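Local coordinates for trichosurin (Trichosurus vulpecula, PDB 2RA6), which probably carries small hydrophobic molecules in milk whey as a secreted lipocalin, and here holds 4-ethylphenol inside its beta barrel, at residues B[26-32]-B[128-134]; B[32-36]-B[143-147]; B[47-51]-B[160-166]; B[75-79]-B[90-94]; B[86-90]-B[99-103]. The protein carries 1 engineered substitution. All coordinates share one frame. Residue numbers count along the deposited sequence, not the author numbering.

Interaction 1 (B[26-32]-B[128-134]); sequences RHWHTVV and LFGRTPN. With ZN (zinc ion), chain K.
Strand 29-32 runs antiparallel to strand 128-130, their short axes 4.5 Å apart at 130°. Leu128 opens the pairing at a classic beta bulge: Val31 (phi/psi -109/-42) and Val32 both face it, so Leu128 O accepts from Val31 N (2.9 Å) and Val32 N (3.3 Å), while Leu128 N donates to Val32 O (2.9 Å). Phe129, opposite Thr30 in a non-hydrogen-bonded pair, sends its ring (chi1 m) into the 4-ethylphenol pocket. Gly130 exchanges hydrogen bonds with His29, N to O at 2.9 Å and O to N at 2.8 Å. At Arg131 comes the lipocalin hallmark: its guanidinium (chi1 and chi2 m, then t) lies flat on Trp28 (chi1 m), CZ 3.8 Å from the six-membered-ring centroid, a cation-pi stack, and NH1 donates to His27 O (3.0 Å). Pro133 CD sits over the His29 ring, 4.0 Å from its centroid; His27 NE2 and His29 NE2 each bind zinc at 2.0 Å. A water joins Pro133 O to Thr30 O, 2.8 Å from each.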
# COMPACT_ATOMS: atom_id res chain seq x y z
N ARG B 26 -6.14 21.54 -7.80
CA ARG B 26 -6.75 22.79 -7.39
C ARG B 26 -7.76 22.62 -6.25
O ARG B 26 -7.42 22.10 -5.19
CB ARG B 26 -7.43 23.47 -8.58
CG ARG B 26 -8.18 22.53 -9.50
CD ARG B 26 -8.89 23.31 -10.59
NE ARG B 26 -9.43 22.45 -11.64
CZ ARG B 26 -8.68 21.78 -12.51
NH1 ARG B 26 -7.36 21.86 -12.46
NH2 ARG B 26 -9.27 21.02 -13.43
N HIS B 27 -8.99 23.06 -6.50
CA HIS B 27 -10.11 23.03 -5.55
C HIS B 27 -10.65 21.62 -5.26
O HIS B 27 -11.16 20.96 -6.15
CB HIS B 27 -11.26 23.86 -6.13
CG HIS B 27 -12.32 24.23 -5.13
ND1 HIS B 27 -12.22 25.33 -4.31
CD2 HIS B 27 -13.51 23.65 -4.85
CE1 HIS B 27 -13.31 25.43 -3.57
NE2 HIS B 27 -14.11 24.42 -3.88
N TRP B 28 -10.56 21.18 -4.00
CA TRP B 28 -11.07 19.86 -3.62
C TRP B 28 -11.80 19.88 -2.28
O TRP B 28 -11.63 20.80 -1.48
CB TRP B 28 -9.93 18.84 -3.51
CG TRP B 28 -9.27 18.53 -4.80
CD1 TRP B 28 -8.05 18.97 -5.24
CD2 TRP B 28 -9.79 17.70 -5.85
NE1 TRP B 28 -7.78 18.47 -6.49
CE2 TRP B 28 -8.83 17.69 -6.89
CE3 TRP B 28 -10.98 16.97 -6.01
CZ2 TRP B 28 -9.03 16.98 -8.08
CZ3 TRP B 28 -11.17 16.26 -7.19
CH2 TRP B 28 -10.19 16.27 -8.21
N HIS B 29 -12.62 18.86 -2.06
CA HIS B 29 -13.38 18.67 -0.83
C HIS B 29 -13.26 17.21 -0.41
O HIS B 29 -13.29 16.31 -1.25
CB HIS B 29 -14.87 18.93 -1.05
CG HIS B 29 -15.23 20.36 -1.27
ND1 HIS B 29 -15.69 21.17 -0.26
CD2 HIS B 29 -15.19 21.12 -2.38
CE1 HIS B 29 -15.91 22.38 -0.74
NE2 HIS B 29 -15.61 22.38 -2.03
N THR B 30 -13.13 16.96 0.89
CA THR B 30 -13.08 15.58 1.35
C THR B 30 -14.54 15.13 1.44
O THR B 30 -15.35 15.78 2.10
CB THR B 30 -12.41 15.47 2.73
OG1 THR B 30 -11.02 15.81 2.60
CG2 THR B 30 -12.54 14.05 3.28
N VAL B 31 -14.87 14.03 0.78
CA VAL B 31 -16.23 13.52 0.75
C VAL B 31 -16.39 12.24 1.57
O VAL B 31 -17.38 12.08 2.29
CB VAL B 31 -16.67 13.29 -0.70
CG1 VAL B 31 -18.11 12.77 -0.75
CG2 VAL B 31 -16.56 14.60 -1.49
N VAL B 32 -15.43 11.34 1.46
CA VAL B 32 -15.47 10.09 2.21
C VAL B 32 -14.08 9.74 2.74
O VAL B 32 -13.08 9.94 2.07
CB VAL B 32 -15.97 8.90 1.35
CG1 VAL B 32 -16.21 7.67 2.24
CG2 VAL B 32 -17.27 9.28 0.64
N LEU B 128 -11.54 10.01 -0.40
CA LEU B 128 -12.24 10.26 -1.65
C LEU B 128 -12.54 11.76 -1.69
O LEU B 128 -13.26 12.29 -0.83
CB LEU B 128 -13.55 9.47 -1.72
CG LEU B 128 -14.35 9.65 -3.02
CD1 LEU B 128 -13.59 9.08 -4.20
CD2 LEU B 128 -15.71 8.96 -2.87
N PHE B 129 -11.96 12.44 -2.68
CA PHE B 129 -12.15 13.88 -2.84
C PHE B 129 -13.04 14.21 -4.03
O PHE B 129 -12.98 13.54 -5.06
CB PHE B 129 -10.83 14.60 -3.09
CG PHE B 129 -9.81 14.45 -2.00
CD1 PHE B 129 -10.18 14.12 -0.70
CD2 PHE B 129 -8.48 14.72 -2.28
CE1 PHE B 129 -9.22 14.07 0.31
CE2 PHE B 129 -7.52 14.67 -1.28
CZ PHE B 129 -7.89 14.34 0.02
N GLY B 130 -13.83 15.27 -3.88
CA GLY B 130 -14.70 15.72 -4.95
C GLY B 130 -14.45 17.19 -5.24
O GLY B 130 -13.86 17.90 -4.42
N ARG B 131 -14.89 17.64 -6.41
CA ARG B 131 -14.74 19.05 -6.79
C ARG B 131 -15.67 19.92 -5.95
O ARG B 131 -15.43 21.12 -5.78
CB ARG B 131 -15.08 19.26 -8.27
CG ARG B 131 -14.01 18.76 -9.22
CD ARG B 131 -12.67 19.39 -8.89
NE ARG B 131 -11.68 19.12 -9.93
CZ ARG B 131 -10.42 19.51 -9.87
NH1 ARG B 131 -9.98 20.18 -8.82
NH2 ARG B 131 -9.59 19.24 -10.87
N THR B 132 -16.73 19.30 -5.44
CA THR B 132 -17.71 19.97 -4.60
C THR B 132 -17.88 19.13 -3.33
O THR B 132 -17.31 18.03 -3.23
CB THR B 132 -19.07 20.15 -5.33
OG1 THR B 132 -19.71 18.88 -5.49
CG2 THR B 132 -18.85 20.77 -6.72
N PRO B 133 -18.67 19.61 -2.36
CA PRO B 133 -18.89 18.89 -1.09
C PRO B 133 -19.39 17.46 -1.14
O PRO B 133 -19.25 16.72 -0.17
CB PRO B 133 -19.86 19.80 -0.34
CG PRO B 133 -19.51 21.16 -0.86
CD PRO B 133 -19.38 20.90 -2.34
N ASN B 134 -19.98 17.05 -2.26
CA ASN B 134 -20.51 15.70 -2.36
C ASN B 134 -20.14 15.08 -3.70
O ASN B 134 -19.65 15.77 -4.60
CB ASN B 134 -22.04 15.73 -2.21
CG ASN B 134 -22.60 14.46 -1.57
OD1 ASN B 134 -21.98 13.39 -1.61
ND2 ASN B 134 -23.79 14.57 -0.99
ZN ZN K . -15.91 23.97 -3.18
O HOH W 1 -17.63 17.33 2.05

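Interaction 2 (B[32-36]-B[143-147])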
# COMPACT_ATOMS: atom_id res chain seq x y z
N VAL B 32 -15.43 11.34 1.46
CA VAL B 32 -15.47 10.09 2.21
C VAL B 32 -14.08 9.74 2.74
O VAL B 32 -13.08 9.94 2.07
CB VAL B 32 -15.97 8.90 1.35
CG1 VAL B 32 -16.21 7.67 2.24
CG2 VAL B 32 -17.27 9.28 0.64
N LEU B 33 -14.04 9.25 3.98
CA LEU B 33 -12.81 8.82 4.62
C LEU B 33 -13.07 7.37 5.03
O LEU B 33 -14.19 7.01 5.39
CB LEU B 33 -12.53 9.65 5.87
CG LEU B 33 -12.15 11.13 5.70
CD1 LEU B 33 -12.07 11.80 7.06
CD2 LEU B 33 -10.83 11.23 4.97
N ALA B 34 -12.04 6.54 4.96
CA ALA B 34 -12.18 5.15 5.35
C ALA B 34 -10.83 4.71 5.88
O ALA B 34 -9.79 5.17 5.40
CB ALA B 34 -12.59 4.29 4.16
N SER B 35 -10.84 3.85 6.89
CA SER B 35 -9.58 3.41 7.45
C SER B 35 -9.68 2.08 8.14
O SER B 35 -10.75 1.67 8.59
CB SER B 35 -9.06 4.44 8.47
OG SER B 35 -7.81 4.03 9.02
N SER B 36 -8.54 1.40 8.22
CA SER B 36 -8.45 0.12 8.88
C SER B 36 -8.60 0.36 10.39
O SER B 36 -8.97 -0.55 11.14
CB SER B 36 -7.11 -0.55 8.56
OG SER B 36 -6.04 0.35 8.75
N PHE B 143 -16.28 3.27 -4.28
CA PHE B 143 -15.21 3.52 -3.32
C PHE B 143 -15.44 2.71 -2.05
O PHE B 143 -14.54 2.03 -1.55
CB PHE B 143 -15.18 5.01 -2.96
CG PHE B 143 -14.18 5.38 -1.89
CD1 PHE B 143 -12.84 5.56 -2.21
CD2 PHE B 143 -14.60 5.58 -0.58
CE1 PHE B 143 -11.92 5.96 -1.22
CE2 PHE B 143 -13.70 5.98 0.41
CZ PHE B 143 -12.36 6.16 0.09
N GLU B 144 -16.66 2.78 -1.53
CA GLU B 144 -17.02 2.07 -0.31
C GLU B 144 -16.96 0.55 -0.46
O GLU B 144 -16.48 -0.14 0.44
CB GLU B 144 -18.40 2.53 0.15
CG GLU B 144 -18.34 3.91 0.80
CD GLU B 144 -19.67 4.63 0.84
OE1 GLU B 144 -20.72 3.96 0.96
OE2 GLU B 144 -19.67 5.88 0.75
N GLU B 145 -17.43 0.03 -1.59
CA GLU B 145 -17.41 -1.41 -1.81
C GLU B 145 -15.97 -1.90 -1.98
O GLU B 145 -15.62 -2.98 -1.50
CB GLU B 145 -18.23 -1.78 -3.05
CG GLU B 145 -19.70 -1.41 -2.92
CD GLU B 145 -20.53 -1.94 -4.07
OE1 GLU B 145 -20.08 -1.82 -5.23
OE2 GLU B 145 -21.63 -2.46 -3.81
N ASP B 146 -15.14 -1.11 -2.65
CA ASP B 146 -13.75 -1.51 -2.83
C ASP B 146 -13.06 -1.62 -1.48
O ASP B 146 -12.22 -2.49 -1.27
CB ASP B 146 -12.99 -0.52 -3.71
CG ASP B 146 -13.39 -0.62 -5.17
OD1 ASP B 146 -13.83 -1.71 -5.59
OD2 ASP B 146 -13.24 0.38 -5.89
N PHE B 147 -13.43 -0.73 -0.57
CA PHE B 147 -12.86 -0.74 0.77
C PHE B 147 -13.33 -1.99 1.52
O PHE B 147 -12.52 -2.74 2.06
CB PHE B 147 -13.27 0.52 1.53
CG PHE B 147 -12.73 0.58 2.93
CD1 PHE B 147 -11.37 0.78 3.16
CD2 PHE B 147 -13.58 0.44 4.02
CE1 PHE B 147 -10.87 0.83 4.46
CE2 PHE B 147 -13.09 0.49 5.32
CZ PHE B 147 -11.73 0.69 5.54
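Helix 137-148, the helix that follows the last long barrel strand in lipocalins, lies against the outside of the barrel, a compact example of helix-on-sheet packing. The axes of strand 32-35 and helix segment 143-147 run parallel, 10.0 Å apart, and the gap is filled by side chains without a single hydrogen bond. Phe143 and Phe147, one helical turn apart and joined by the Phe147 N to Phe143 O bond, share the t rotamer at chi1, which extends both rings toward the strand. From the strand, Val32 and Ala34 point back at them, whereas Leu33 between them faces away. Val32, also t, brings CG1 to 3.5 Å from Phe143 CE2. Ala34 touches both rings: its CB lies 4.3 Å from Phe143 CE2 and 3.7 Å from the Phe147 ring centroid, almost on the ring normal, a CH-pi contact. Ile157 of strand 157-159 touches Val32, Ala34 and Phe147, and Phe152 stacks on Phe147. At the ring edge, Phe147 CZ comes within 3.4 Å of Ser35 O.

Interaction 3 (B[47-51]-B[160-166]). With IPA (isopropyl alcohol), chain R.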
# COMPACT_ATOMS: atom_id res chain seq x y z
N PHE B 47 -5.91 11.57 11.04
CA PHE B 47 -6.24 11.62 9.62
C PHE B 47 -7.60 12.23 9.31
O PHE B 47 -8.08 12.12 8.18
CB PHE B 47 -6.12 10.23 8.99
CG PHE B 47 -4.70 9.82 8.71
CD1 PHE B 47 -3.96 9.15 9.68
CD2 PHE B 47 -4.10 10.11 7.49
CE1 PHE B 47 -2.64 8.78 9.44
CE2 PHE B 47 -2.78 9.75 7.24
CZ PHE B 47 -2.05 9.08 8.21
N ARG B 48 -8.21 12.86 10.30
CA ARG B 48 -9.49 13.51 10.06
C ARG B 48 -9.15 14.93 9.65
O ARG B 48 -9.28 15.88 10.42
CB ARG B 48 -10.37 13.51 11.31
CG ARG B 48 -11.80 13.95 11.01
CD ARG B 48 -12.70 13.90 12.23
NE ARG B 48 -14.05 14.38 11.94
CZ ARG B 48 -15.00 13.65 11.36
NH1 ARG B 48 -14.76 12.39 11.01
NH2 ARG B 48 -16.19 14.19 11.11
N ASN B 49 -8.69 15.06 8.41
CA ASN B 49 -8.33 16.34 7.85
C ASN B 49 -9.17 16.54 6.60
O ASN B 49 -9.46 15.58 5.88
CB ASN B 49 -6.84 16.37 7.50
CG ASN B 49 -5.97 16.01 8.68
OD1 ASN B 49 -6.07 16.61 9.76
ND2 ASN B 49 -5.09 15.03 8.50
N PHE B 50 -9.57 17.78 6.36
CA PHE B 50 -10.43 18.11 5.24
C PHE B 50 -9.66 18.91 4.20
O PHE B 50 -9.28 20.05 4.44
CB PHE B 50 -11.61 18.91 5.76
CG PHE B 50 -12.23 18.30 6.99
CD1 PHE B 50 -12.97 17.13 6.90
CD2 PHE B 50 -12.05 18.89 8.23
CE1 PHE B 50 -13.52 16.54 8.04
CE2 PHE B 50 -12.59 18.31 9.38
CZ PHE B 50 -13.32 17.14 9.28
N ILE B 51 -9.44 18.30 3.04
CA ILE B 51 -8.69 18.96 1.98
C ILE B 51 -9.41 20.21 1.49
O ILE B 51 -10.64 20.27 1.45
CB ILE B 51 -8.45 17.99 0.79
CG1 ILE B 51 -7.49 18.61 -0.22
CG2 ILE B 51 -9.76 17.66 0.10
CD1 ILE B 51 -6.06 18.76 0.29
N ILE B 160 -18.46 12.07 5.03
CA ILE B 160 -18.61 13.35 5.71
C ILE B 160 -19.36 14.41 4.92
O ILE B 160 -19.46 15.55 5.35
CB ILE B 160 -17.26 13.92 6.15
CG1 ILE B 160 -16.41 14.23 4.92
CG2 ILE B 160 -16.55 12.94 7.08
CD1 ILE B 160 -15.21 15.10 5.23
N SER B 161 -19.88 14.03 3.76
CA SER B 161 -20.63 14.97 2.94
C SER B 161 -21.92 15.31 3.67
O SER B 161 -22.56 16.32 3.39
CB SER B 161 -20.97 14.35 1.58
OG SER B 161 -21.92 13.31 1.73
N GLU B 162 -22.29 14.44 4.61
CA GLU B 162 -23.52 14.61 5.38
C GLU B 162 -23.29 15.15 6.79
O GLU B 162 -24.17 15.02 7.65
CB GLU B 162 -24.25 13.26 5.46
CG GLU B 162 -23.38 12.12 5.96
CD GLU B 162 -24.01 10.76 5.72
OE1 GLU B 162 -24.33 10.45 4.55
OE2 GLU B 162 -24.18 10.00 6.70
N VAL B 163 -22.13 15.76 7.02
CA VAL B 163 -21.83 16.31 8.34
C VAL B 163 -21.20 17.69 8.21
O VAL B 163 -20.53 17.99 7.22
CB VAL B 163 -20.87 15.38 9.12
CG1 VAL B 163 -19.51 15.34 8.46
CG2 VAL B 163 -20.75 15.85 10.57
N ASP B 164 -21.43 18.54 9.21
CA ASP B 164 -20.87 19.89 9.21
C ASP B 164 -19.43 19.82 9.68
O ASP B 164 -19.16 19.53 10.85
CB ASP B 164 -21.68 20.82 10.12
CG ASP B 164 -21.18 22.25 10.09
OD1 ASP B 164 -21.10 22.83 8.98
OD2 ASP B 164 -20.86 22.80 11.16
N HIS B 165 -18.50 20.08 8.77
CA HIS B 165 -17.08 20.04 9.10
C HIS B 165 -16.36 21.25 8.52
O HIS B 165 -16.93 22.00 7.74
CB HIS B 165 -16.47 18.74 8.55
CG HIS B 165 -16.64 18.58 7.07
ND1 HIS B 165 -15.87 19.27 6.15
CD2 HIS B 165 -17.51 17.84 6.35
CE1 HIS B 165 -16.26 18.96 4.93
NE2 HIS B 165 -17.26 18.09 5.02
N CYS B 166 -15.09 21.42 8.90
CA CYS B 166 -14.30 22.55 8.42
C CYS B 166 -14.20 22.57 6.90
O CYS B 166 -14.35 21.50 6.28
CB CYS B 166 -12.89 22.49 9.01
SG CYS B 166 -12.80 22.65 10.83
OXT CYS B 166 -13.96 23.67 6.35
C1 IPA R . -2.93 13.84 6.21
C2 IPA R . -4.15 13.24 5.60
C3 IPA R . -3.76 13.73 4.25
O2 IPA R . -5.39 13.78 6.10
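Where a C-terminal tail with no regular secondary structure meets a barrel, most of the contact can gather round one aromatic residue, as the walk from Phe47 to Phe50 illustrates. Phe47 places CD2 3.7 Å from C2 of an isopropanol molecule, probably from the crystallisation liquor. Arg48, at the centre of an inverse gamma turn, stretches out with chi1 to chi3 all t, so that NH2 passes 4.2 Å from Ile160 CG2 and 4.4 Å from Val163 CG1; its charge is paired with Glu43. Asn49 points away, donating from ND2 to the isopropanol O2 (2.7 Å). Phe50 then faces the tail. Its CD1 meets Ile160 CD1 at 3.5 Å, its CD2 meets Cys166 CB at 3.8 Å, and its ring forms an offset stack with His165, centroids 4.6 Å apart and planes at 18°. His165 ND1 in turn donates to Cys166 O (2.7 Å), which orients the imidazole. Beyond this contact Cys166 is bonded to Cys73, the disulfide tying C-terminal tail to barrel that recurs in many lipocalins.

Interaction 4 (B[75-79]-B[90-94]). With ETY (4-ethylphenol), chain P.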
# COMPACT_ATOMS: atom_id res chain seq x y z
N PRO B 75 -5.34 25.43 10.02
CA PRO B 75 -4.72 25.06 8.75
C PRO B 75 -3.66 23.98 8.93
O PRO B 75 -2.98 23.92 9.95
CB PRO B 75 -4.13 26.38 8.26
CG PRO B 75 -5.08 27.39 8.82
CD PRO B 75 -5.25 26.88 10.23
N LEU B 76 -3.53 23.13 7.92
CA LEU B 76 -2.55 22.05 7.91
C LEU B 76 -1.98 21.97 6.50
O LEU B 76 -2.70 21.68 5.55
CB LEU B 76 -3.22 20.71 8.27
CG LEU B 76 -2.34 19.46 8.19
CD1 LEU B 76 -1.21 19.55 9.21
CD2 LEU B 76 -3.18 18.22 8.44
N TYR B 77 -0.69 22.26 6.38
CA TYR B 77 -0.02 22.22 5.08
C TYR B 77 0.93 21.04 5.02
O TYR B 77 1.78 20.88 5.89
CB TYR B 77 0.76 23.52 4.84
CG TYR B 77 -0.12 24.75 4.75
CD1 TYR B 77 -0.49 25.45 5.89
CD2 TYR B 77 -0.59 25.19 3.52
CE1 TYR B 77 -1.32 26.57 5.82
CE2 TYR B 77 -1.42 26.30 3.42
CZ TYR B 77 -1.78 26.99 4.57
OH TYR B 77 -2.60 28.09 4.48
N LEU B 78 0.77 20.22 4.00
CA LEU B 78 1.63 19.05 3.85
C LEU B 78 2.08 18.93 2.41
O LEU B 78 1.42 19.42 1.50
CB LEU B 78 0.87 17.79 4.24
CG LEU B 78 0.45 17.70 5.71
CD1 LEU B 78 -0.58 16.60 5.87
CD2 LEU B 78 1.67 17.46 6.59
N THR B 79 3.21 18.27 2.21
CA THR B 79 3.73 18.06 0.87
C THR B 79 4.01 16.58 0.67
O THR B 79 4.72 15.96 1.47
CB THR B 79 5.03 18.85 0.62
OG1 THR B 79 4.74 20.26 0.66
CG2 THR B 79 5.61 18.50 -0.74
N LYS B 90 5.48 10.12 -1.37
CA LYS B 90 5.94 9.85 -0.01
C LYS B 90 5.55 11.05 0.85
O LYS B 90 5.74 12.20 0.45
CB LYS B 90 7.46 9.65 0.01
CG LYS B 90 8.25 10.72 -0.71
CD LYS B 90 9.73 10.36 -0.76
CE LYS B 90 10.52 11.37 -1.58
NZ LYS B 90 11.97 11.02 -1.61
N LEU B 91 5.01 10.78 2.03
CA LEU B 91 4.58 11.84 2.94
C LEU B 91 5.00 11.61 4.38
O LEU B 91 4.79 10.53 4.92
CB LEU B 91 3.06 11.99 2.89
CG LEU B 91 2.44 12.91 3.95
CD1 LEU B 91 2.77 14.36 3.63
CD2 LEU B 91 0.94 12.72 3.99
N ASN B 92 5.60 12.62 4.99
CA ASN B 92 6.01 12.53 6.38
C ASN B 92 4.89 13.16 7.21
O ASN B 92 4.72 14.38 7.23
CB ASN B 92 7.32 13.29 6.62
CG ASN B 92 7.71 13.36 8.09
OD1 ASN B 92 7.63 12.37 8.81
ND2 ASN B 92 8.16 14.54 8.52
N TYR B 93 4.11 12.31 7.87
CA TYR B 93 2.99 12.74 8.71
C TYR B 93 2.54 11.56 9.55
O TYR B 93 2.27 10.48 9.02
CB TYR B 93 1.83 13.22 7.84
CG TYR B 93 0.66 13.72 8.65
CD1 TYR B 93 0.72 14.95 9.30
CD2 TYR B 93 -0.49 12.95 8.79
CE1 TYR B 93 -0.35 15.40 10.09
CE2 TYR B 93 -1.56 13.39 9.57
CZ TYR B 93 -1.48 14.61 10.21
OH TYR B 93 -2.52 15.05 10.98
N TYR B 94 2.45 11.76 10.86
CA TYR B 94 2.05 10.70 11.78
C TYR B 94 2.88 9.46 11.43
O TYR B 94 2.36 8.34 11.34
CB TYR B 94 0.56 10.39 11.63
CG TYR B 94 -0.02 9.62 12.79
CD1 TYR B 94 -0.13 10.21 14.05
CD2 TYR B 94 -0.48 8.31 12.64
CE1 TYR B 94 -0.69 9.53 15.13
CE2 TYR B 94 -1.04 7.61 13.71
CZ TYR B 94 -1.14 8.23 14.95
OH TYR B 94 -1.72 7.56 16.00
C8 ETY P . -4.58 13.61 0.29
C7 ETY P . -3.33 13.46 -0.59
CG ETY P . -2.28 14.51 -0.33
C3 ETY P . -1.41 14.41 0.78
C2 ETY P . -0.42 15.38 1.03
C5 ETY P . -2.13 15.62 -1.21
C6 ETY P . -1.15 16.60 -0.98
C1 ETY P . -0.29 16.48 0.15
O1 ETY P . 0.67 17.42 0.38
O HOH W 2 6.38 14.91 3.44
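Neighbouring strands of a barrel need not be zipped together along their whole length, and this pair marks where two of them part. Strand segments 75-79 and 90-92 run antiparallel with an angle of 140° between them, yet their axes come no closer than 7.3 Å, and even the nearest CA atoms, those of Thr79 and Leu91, are 6.6 Å apart. No direct hydrogen bond crosses the gap. A water takes over instead, donating to Thr79 O at 2.8 Å and accepting from Asn92 N at 2.9 Å. Side chains fill what the backbones leave open. Leu91 (chi1 t) extends CD1 to 3.3 Å from Thr79 O and 4.0 Å from Leu78 CB. Leu78 (chi1 m) puts CD2 3.8 Å from Tyr93 CD1, with its CD1 methyl over the face of that ring, and Leu76 CD2 reaches Tyr93 OH at 4.1 Å. That hydroxyl is hydrogen-bonded to Pro46 O. Leu78 and Thr79 also belong to the ligand pocket: the 4-ethylphenol oxygen O1 lies 2.4 Å from Leu78 O and is hydrogen-bonded to Leu61 O and Gly63 N. Within the barrel, strand 72-82 stays bonded to strand 60-69 through Leu76 with Phe65 and Leu78 with Gly63, rejoins strand 88-92 where Lys90 meets Phe81, and shares Asn49 of strand 49-57 as a common neighbour of Leu76 and Tyr93.

Interaction 5 (B[86-90]-B[99-103]). Engineered in segment 99-103: Glu102 (natural residue Gly).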
# COMPACT_ATOMS: atom_id res chain seq x y z
N ALA B 86 5.17 6.71 -10.96
CA ALA B 86 4.08 7.66 -11.17
C ALA B 86 2.94 7.34 -10.21
O ALA B 86 2.78 6.20 -9.78
CB ALA B 86 3.58 7.58 -12.61
N ARG B 87 2.17 8.37 -9.88
CA ARG B 87 1.03 8.28 -8.98
C ARG B 87 1.36 7.80 -7.57
O ARG B 87 0.46 7.59 -6.76
CB ARG B 87 -0.07 7.39 -9.59
CG ARG B 87 0.12 5.91 -9.40
CD ARG B 87 -0.92 5.11 -10.17
NE ARG B 87 -0.77 3.68 -9.93
CZ ARG B 87 -0.97 3.09 -8.75
NH1 ARG B 87 -1.33 3.82 -7.70
NH2 ARG B 87 -0.82 1.78 -8.63
N GLN B 88 2.64 7.61 -7.28
CA GLN B 88 3.06 7.19 -5.95
C GLN B 88 3.84 8.34 -5.31
O GLN B 88 4.73 8.92 -5.95
CB GLN B 88 3.96 5.96 -6.00
CG GLN B 88 4.21 5.34 -4.63
CD GLN B 88 5.16 4.17 -4.68
OE1 GLN B 88 5.17 3.40 -5.64
NE2 GLN B 88 5.97 4.02 -3.63
N PHE B 89 3.52 8.66 -4.07
CA PHE B 89 4.17 9.75 -3.36
C PHE B 89 4.60 9.33 -1.97
O PHE B 89 4.15 8.30 -1.46
CB PHE B 89 3.22 10.94 -3.26
CG PHE B 89 2.68 11.40 -4.58
CD1 PHE B 89 3.32 12.40 -5.30
CD2 PHE B 89 1.54 10.80 -5.12
CE1 PHE B 89 2.84 12.80 -6.55
CE2 PHE B 89 1.06 11.19 -6.37
CZ PHE B 89 1.71 12.19 -7.09
N LYS B 90 5.48 10.12 -1.37
CA LYS B 90 5.94 9.85 -0.01
C LYS B 90 5.55 11.05 0.85
O LYS B 90 5.74 12.20 0.45
CB LYS B 90 7.46 9.65 0.01
CG LYS B 90 8.25 10.72 -0.71
CD LYS B 90 9.73 10.36 -0.76
CE LYS B 90 10.52 11.37 -1.58
NZ LYS B 90 11.97 11.02 -1.61
N VAL B 99 1.84 7.01 -0.41
CA VAL B 99 0.57 7.52 -0.91
C VAL B 99 0.36 7.17 -2.37
O VAL B 99 1.23 7.40 -3.20
CB VAL B 99 0.54 9.06 -0.78
CG1 VAL B 99 -0.81 9.59 -1.23
CG2 VAL B 99 0.82 9.47 0.67
N TYR B 100 -0.81 6.61 -2.68
CA TYR B 100 -1.11 6.25 -4.06
C TYR B 100 -2.35 7.00 -4.55
O TYR B 100 -3.37 7.04 -3.87
CB TYR B 100 -1.34 4.75 -4.21
CG TYR B 100 -0.11 3.90 -3.99
CD1 TYR B 100 0.28 3.52 -2.71
CD2 TYR B 100 0.66 3.48 -5.07
CE1 TYR B 100 1.42 2.73 -2.51
CE2 TYR B 100 1.80 2.70 -4.88
CZ TYR B 100 2.17 2.33 -3.60
OH TYR B 100 3.30 1.56 -3.41
N TYR B 101 -2.24 7.58 -5.73
CA TYR B 101 -3.34 8.32 -6.34
C TYR B 101 -4.02 7.47 -7.41
O TYR B 101 -3.34 6.78 -8.18
CB TYR B 101 -2.82 9.61 -6.98
CG TYR B 101 -3.78 10.23 -7.97
CD1 TYR B 101 -4.92 10.91 -7.55
CD2 TYR B 101 -3.54 10.15 -9.34
CE1 TYR B 101 -5.80 11.50 -8.46
CE2 TYR B 101 -4.41 10.72 -10.26
CZ TYR B 101 -5.53 11.39 -9.82
OH TYR B 101 -6.38 11.99 -10.73
N GLU B 102 -5.35 7.53 -7.47
CA GLU B 102 -6.13 6.80 -8.47
C GLU B 102 -7.39 7.60 -8.83
O GLU B 102 -7.94 8.30 -7.99
CB GLU B 102 -6.59 5.44 -7.92
CG GLU B 102 -5.50 4.55 -7.34
CD GLU B 102 -6.05 3.22 -6.85
OE1 GLU B 102 -7.11 3.21 -6.18
OE2 GLU B 102 -5.42 2.18 -7.13
N SER B 103 -7.82 7.49 -10.08
CA SER B 103 -9.06 8.14 -10.54
C SER B 103 -9.37 7.83 -11.99
O SER B 103 -8.54 8.06 -12.87
CB SER B 103 -9.03 9.66 -10.38
OG SER B 103 -10.28 10.20 -10.83
O HOH W 3 -2.95 2.42 -6.30
O HOH W 4 4.84 0.87 -5.83
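Gln88 lies across the ring of Tyr100, its CG 4.0 Å from the ring centroid in a CH-pi contact. The two form a non-hydrogen-bonded pair in the antiparallel hairpin of strands 88-92 and 96-102 of the lipocalin barrel, whose short axes approach to 4.7 Å at 148°. Regular ladder bonds bracket this pair: Tyr101 N donates to Arg87 O (2.9 Å), and Phe89 and Val99 exchange bonds, N to O, at 2.8 Å each way. Phe89 and Val99 share the other face, CB to CB 4.1 Å, where Val99 touches Phe112 and Phe114 of the ligand pocket. The Gln88 and Tyr100 face instead meets the second subunit of the homodimer: Tyr100 stacks on Tyr100 of that subunit, and the engineered Glu102 (naturally glycine) accepts through OE2 from Gln88 of that subunit. Arg87 brings NH1 to 3.3 Å from Tyr100 CD2 at the ring edge, 4.4 Å from Glu102 OE2. A water bonded to Glu102 OE2 at 2.6 Å is also held, weakly, by Arg87 NH1 at 2.6 Å.

In the fold
These contacts show how chemistry follows position in one barrel. Interaction 2 is buried and mainly apolar, without hydrogen bonds, while interactions 1 and 5 bind adjacent strands by backbone ladders; interaction 4, nearer the surface, replaces the ladder with water and leucines, and interaction 3 relies on stacking by an irregular tail. Strand 29-35 serves interactions 1 and 2, which share Val32 and touch through Leu128 and Phe143. Strand 88-92 likewise serves 4 and 5, which share Lys90 and touch through Leu91 and Val99. Interactions 1 and 3 meet where Val31 O faces Ile160 N at 2.9 Å, and 3 touches 4 at Asn49. Interaction 5, its centre about 22 Å from that of interaction 3, belongs most to the dimer interface.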